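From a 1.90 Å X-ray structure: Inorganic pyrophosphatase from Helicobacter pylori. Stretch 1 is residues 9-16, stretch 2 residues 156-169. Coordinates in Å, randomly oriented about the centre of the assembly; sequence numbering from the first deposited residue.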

# COMPACT_ATOMS: atom_id res chain seq x y z
N SER A 9 -19.92 -24.60 -8.25
CA SER A 9 -20.67 -24.41 -9.49
C SER A 9 -19.73 -24.54 -10.69
O SER A 9 -18.67 -23.91 -10.73
CB SER A 9 -21.34 -23.03 -9.49
OG SER A 9 -21.95 -22.76 -10.74
N HIS A 10 -20.13 -25.35 -11.66
CA HIS A 10 -19.34 -25.57 -12.87
C HIS A 10 -19.96 -24.88 -14.08
O HIS A 10 -19.62 -25.16 -15.22
CB HIS A 10 -19.19 -27.07 -13.14
CG HIS A 10 -18.19 -27.75 -12.26
ND1 HIS A 10 -18.17 -29.11 -12.06
CD2 HIS A 10 -17.15 -27.25 -11.55
CE1 HIS A 10 -17.17 -29.43 -11.26
NE2 HIS A 10 -16.53 -28.32 -10.94
N ASP A 11 -20.90 -23.98 -13.81
CA ASP A 11 -21.56 -23.24 -14.88
C ASP A 11 -20.55 -22.28 -15.50
O ASP A 11 -19.92 -21.47 -14.80
CB ASP A 11 -22.75 -22.47 -14.32
CG ASP A 11 -23.57 -21.80 -15.40
OD1 ASP A 11 -24.56 -21.11 -15.06
OD2 ASP A 11 -23.23 -21.96 -16.59
N ALA A 12 -20.39 -22.37 -16.82
CA ALA A 12 -19.46 -21.53 -17.57
C ALA A 12 -19.65 -20.04 -17.31
O ALA A 12 -18.69 -19.26 -17.40
CB ALA A 12 -19.59 -21.82 -19.06
N ASP A 13 -20.88 -19.65 -17.01
CA ASP A 13 -21.20 -18.25 -16.75
C ASP A 13 -21.30 -17.95 -15.26
O ASP A 13 -21.76 -16.88 -14.87
CB ASP A 13 -22.50 -17.86 -17.45
CG ASP A 13 -22.36 -17.81 -18.96
OD1 ASP A 13 -21.41 -17.17 -19.46
OD2 ASP A 13 -23.21 -18.41 -19.65
N SER A 14 -20.88 -18.90 -14.43
CA SER A 14 -20.90 -18.72 -12.98
C SER A 14 -20.17 -19.89 -12.31
O SER A 14 -20.77 -20.64 -11.54
CB SER A 14 -22.33 -18.65 -12.46
OG SER A 14 -22.35 -18.40 -11.06
N LEU A 15 -18.88 -20.03 -12.61
CA LEU A 15 -18.10 -21.12 -12.03
C LEU A 15 -17.26 -20.62 -10.86
O LEU A 15 -16.78 -19.48 -10.86
CB LEU A 15 -17.18 -21.75 -13.08
CG LEU A 15 -15.98 -20.97 -13.58
CD1 LEU A 15 -15.07 -21.88 -14.39
CD2 LEU A 15 -16.43 -19.79 -14.42
N CYS A 16 -17.09 -21.48 -9.86
CA CYS A 16 -16.31 -21.10 -8.70
C CYS A 16 -14.81 -21.15 -8.97
O CYS A 16 -14.30 -22.10 -9.55
CB CYS A 16 -16.63 -22.01 -7.51
SG CYS A 16 -18.28 -21.78 -6.81
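Stretch 2 (156-169) NKESAIKVLEKAIK

A single face of an α-helix packs on a short hairpin-like turn through a small apolar strip, and one salt bridge closes the strip at the helix's N-terminal end. Stretch 2 is helical from Lys157 to Lys169, with Asn156 as N-cap: its OD1 accepts from Ser159 N at 3.1 Å. Stretch 1 makes a type I turn from Asp11 to Ser14 and then runs on as a strand through Leu15 and Cys16. The turn is closed by Ser14 N to Asp11 O at 2.8 Å; beyond the turn, Cys16 N donates to Ser9 O at 3.0 Å, and Ser9 OG donates to Ser14 O at 2.6 Å.

The spacing on the helix is the first rule. Lys157, Ile161, Leu164 and Ile168 follow steps of four, three and four, which keeps them on one side of the helix. From His10 to Asp13 the order runs against the helix: Ile168 meets His10, Ile161 meets Ala12 and Lys157 meets Asp13; Leu15, against Leu164, is the exception. The nearest CA atoms are 6.4 Å apart for Ala12 and Ile161, and 7.8 Å for His10 and Ile168, so the backbones come closer where the turn offers only a methyl. There Ala12 CB rests 3.9 Å from Ile161 CG1.

Leu164 is the shared buried centre. Leu164 CD2 lies 3.9 Å from Leu15 CD1, 3.8 Å from His10 O and 4.2 Å from Ala12 CA, so this one methyl touches backbone atoms of His10 and Ala12 and the side chain of Leu15. Toward the helix's C-terminal end, Ile168 CD1 reaches 3.4 Å from His10 CB, while Ile168 CG1 sits over the imidazole face, 4.0 Å from the ring centroid, a CH-π contact.

At the other end Lys157, extended with all four chi angles t, brings NZ to 2.8 Å from Asp13 OD1. CA-to-CB of Asp13 points sideways, yet its carboxylate comes nearer to the helix, so a charged pair finishes a largely apolar contact.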

# COMPACT_ATOMS: atom_id res chain seq x y z
N ASN A 156 -11.19 -18.16 -27.97
CA ASN A 156 -12.42 -17.59 -27.44
C ASN A 156 -13.18 -18.39 -26.39
O ASN A 156 -12.78 -19.49 -25.99
CB ASN A 156 -13.38 -17.25 -28.60
CG ASN A 156 -13.74 -18.45 -29.44
OD1 ASN A 156 -13.74 -19.58 -28.96
ND2 ASN A 156 -14.07 -18.20 -30.70
N LYS A 157 -14.29 -17.81 -25.93
CA LYS A 157 -15.13 -18.43 -24.91
C LYS A 157 -15.61 -19.82 -25.30
O LYS A 157 -15.68 -20.72 -24.46
CB LYS A 157 -16.32 -17.52 -24.62
CG LYS A 157 -17.23 -18.00 -23.51
CD LYS A 157 -18.46 -17.11 -23.39
CE LYS A 157 -19.34 -17.56 -22.25
NZ LYS A 157 -20.62 -16.81 -22.17
N GLU A 158 -15.96 -20.01 -26.57
CA GLU A 158 -16.43 -21.31 -27.03
C GLU A 158 -15.36 -22.37 -26.76
O GLU A 158 -15.66 -23.47 -26.32
CB GLU A 158 -16.76 -21.25 -28.53
CG GLU A 158 -17.20 -22.57 -29.12
CD GLU A 158 -17.69 -22.42 -30.56
OE1 GLU A 158 -17.95 -23.45 -31.20
OE2 GLU A 158 -17.82 -21.27 -31.03
N SER A 159 -14.10 -22.01 -27.02
CA SER A 159 -12.99 -22.93 -26.79
C SER A 159 -12.77 -23.16 -25.30
O SER A 159 -12.50 -24.28 -24.87
CB SER A 159 -11.71 -22.37 -27.41
OG SER A 159 -10.61 -23.23 -27.14
N ALA A 160 -12.89 -22.10 -24.51
CA ALA A 160 -12.70 -22.19 -23.07
C ALA A 160 -13.72 -23.14 -22.45
O ALA A 160 -13.39 -23.91 -21.55
CB ALA A 160 -12.81 -20.80 -22.44
N ILE A 161 -14.96 -23.07 -22.92
CA ILE A 161 -16.03 -23.93 -22.42
C ILE A 161 -15.68 -25.39 -22.67
O ILE A 161 -15.92 -26.25 -21.82
CB ILE A 161 -17.38 -23.58 -23.08
CG1 ILE A 161 -17.84 -22.20 -22.58
CG2 ILE A 161 -18.43 -24.64 -22.75
CD1 ILE A 161 -18.99 -21.61 -23.36
N LYS A 162 -15.11 -25.67 -23.83
CA LYS A 162 -14.72 -27.04 -24.17
C LYS A 162 -13.66 -27.53 -23.19
O LYS A 162 -13.71 -28.67 -22.72
CB LYS A 162 -14.18 -27.09 -25.60
CG LYS A 162 -15.27 -26.96 -26.65
CD LYS A 162 -14.69 -27.02 -28.06
CE LYS A 162 -15.80 -27.10 -29.09
NZ LYS A 162 -16.72 -25.93 -29.01
N VAL A 163 -12.70 -26.66 -22.89
CA VAL A 163 -11.62 -26.98 -21.96
C VAL A 163 -12.19 -27.29 -20.58
O VAL A 163 -11.80 -28.26 -19.93
CB VAL A 163 -10.62 -25.80 -21.86
CG1 VAL A 163 -9.57 -26.08 -20.80
CG2 VAL A 163 -9.96 -25.58 -23.21
N LEU A 164 -13.13 -26.45 -20.14
CA LEU A 164 -13.75 -26.64 -18.84
C LEU A 164 -14.53 -27.94 -18.77
O LEU A 164 -14.37 -28.71 -17.83
CB LEU A 164 -14.69 -25.47 -18.52
CG LEU A 164 -15.46 -25.59 -17.20
CD1 LEU A 164 -14.48 -25.65 -16.03
CD2 LEU A 164 -16.40 -24.42 -17.06
N GLU A 165 -15.38 -28.20 -19.76
CA GLU A 165 -16.19 -29.42 -19.75
C GLU A 165 -15.31 -30.66 -19.77
O GLU A 165 -15.60 -31.66 -19.10
CB GLU A 165 -17.15 -29.43 -20.94
CG GLU A 165 -18.08 -28.22 -20.96
CD GLU A 165 -19.19 -28.34 -21.99
OE1 GLU A 165 -18.97 -28.99 -23.04
OE2 GLU A 165 -20.28 -27.76 -21.76
N LYS A 166 -14.23 -30.61 -20.54
CA LYS A 166 -13.31 -31.74 -20.62
C LYS A 166 -12.67 -31.97 -19.25
O LYS A 166 -12.48 -33.12 -18.82
CB LYS A 166 -12.24 -31.45 -21.67
CG LYS A 166 -11.27 -32.58 -21.92
CD LYS A 166 -10.48 -32.30 -23.19
CE LYS A 166 -9.57 -33.47 -23.52
NZ LYS A 166 -8.87 -33.25 -24.82
N ALA A 167 -12.35 -30.88 -18.55
CA ALA A 167 -11.74 -30.98 -17.23
C ALA A 167 -12.74 -31.49 -16.20
O ALA A 167 -12.38 -32.21 -15.27
CB ALA A 167 -11.19 -29.61 -16.80
N ILE A 168 -14.01 -31.10 -16.36
CA ILE A 168 -15.04 -31.55 -15.44
C ILE A 168 -15.28 -33.05 -15.62
O ILE A 168 -15.36 -33.79 -14.65
CB ILE A 168 -16.36 -30.80 -15.69
CG1 ILE A 168 -16.21 -29.34 -15.24
CG2 ILE A 168 -17.51 -31.48 -14.93
CD1 ILE A 168 -17.37 -28.46 -15.63
N LYS A 169 -15.39 -33.48 -16.88
CA LYS A 169 -15.62 -34.90 -17.17
C LYS A 169 -14.46 -35.76 -16.67
O LYS A 169 -14.67 -36.83 -16.11
CB LYS A 169 -15.81 -35.11 -18.67
CG LYS A 169 -16.08 -36.57 -19.06
CD LYS A 169 -16.41 -36.70 -20.53
CE LYS A 169 -16.84 -38.12 -20.88
NZ LYS A 169 -17.28 -38.22 -22.30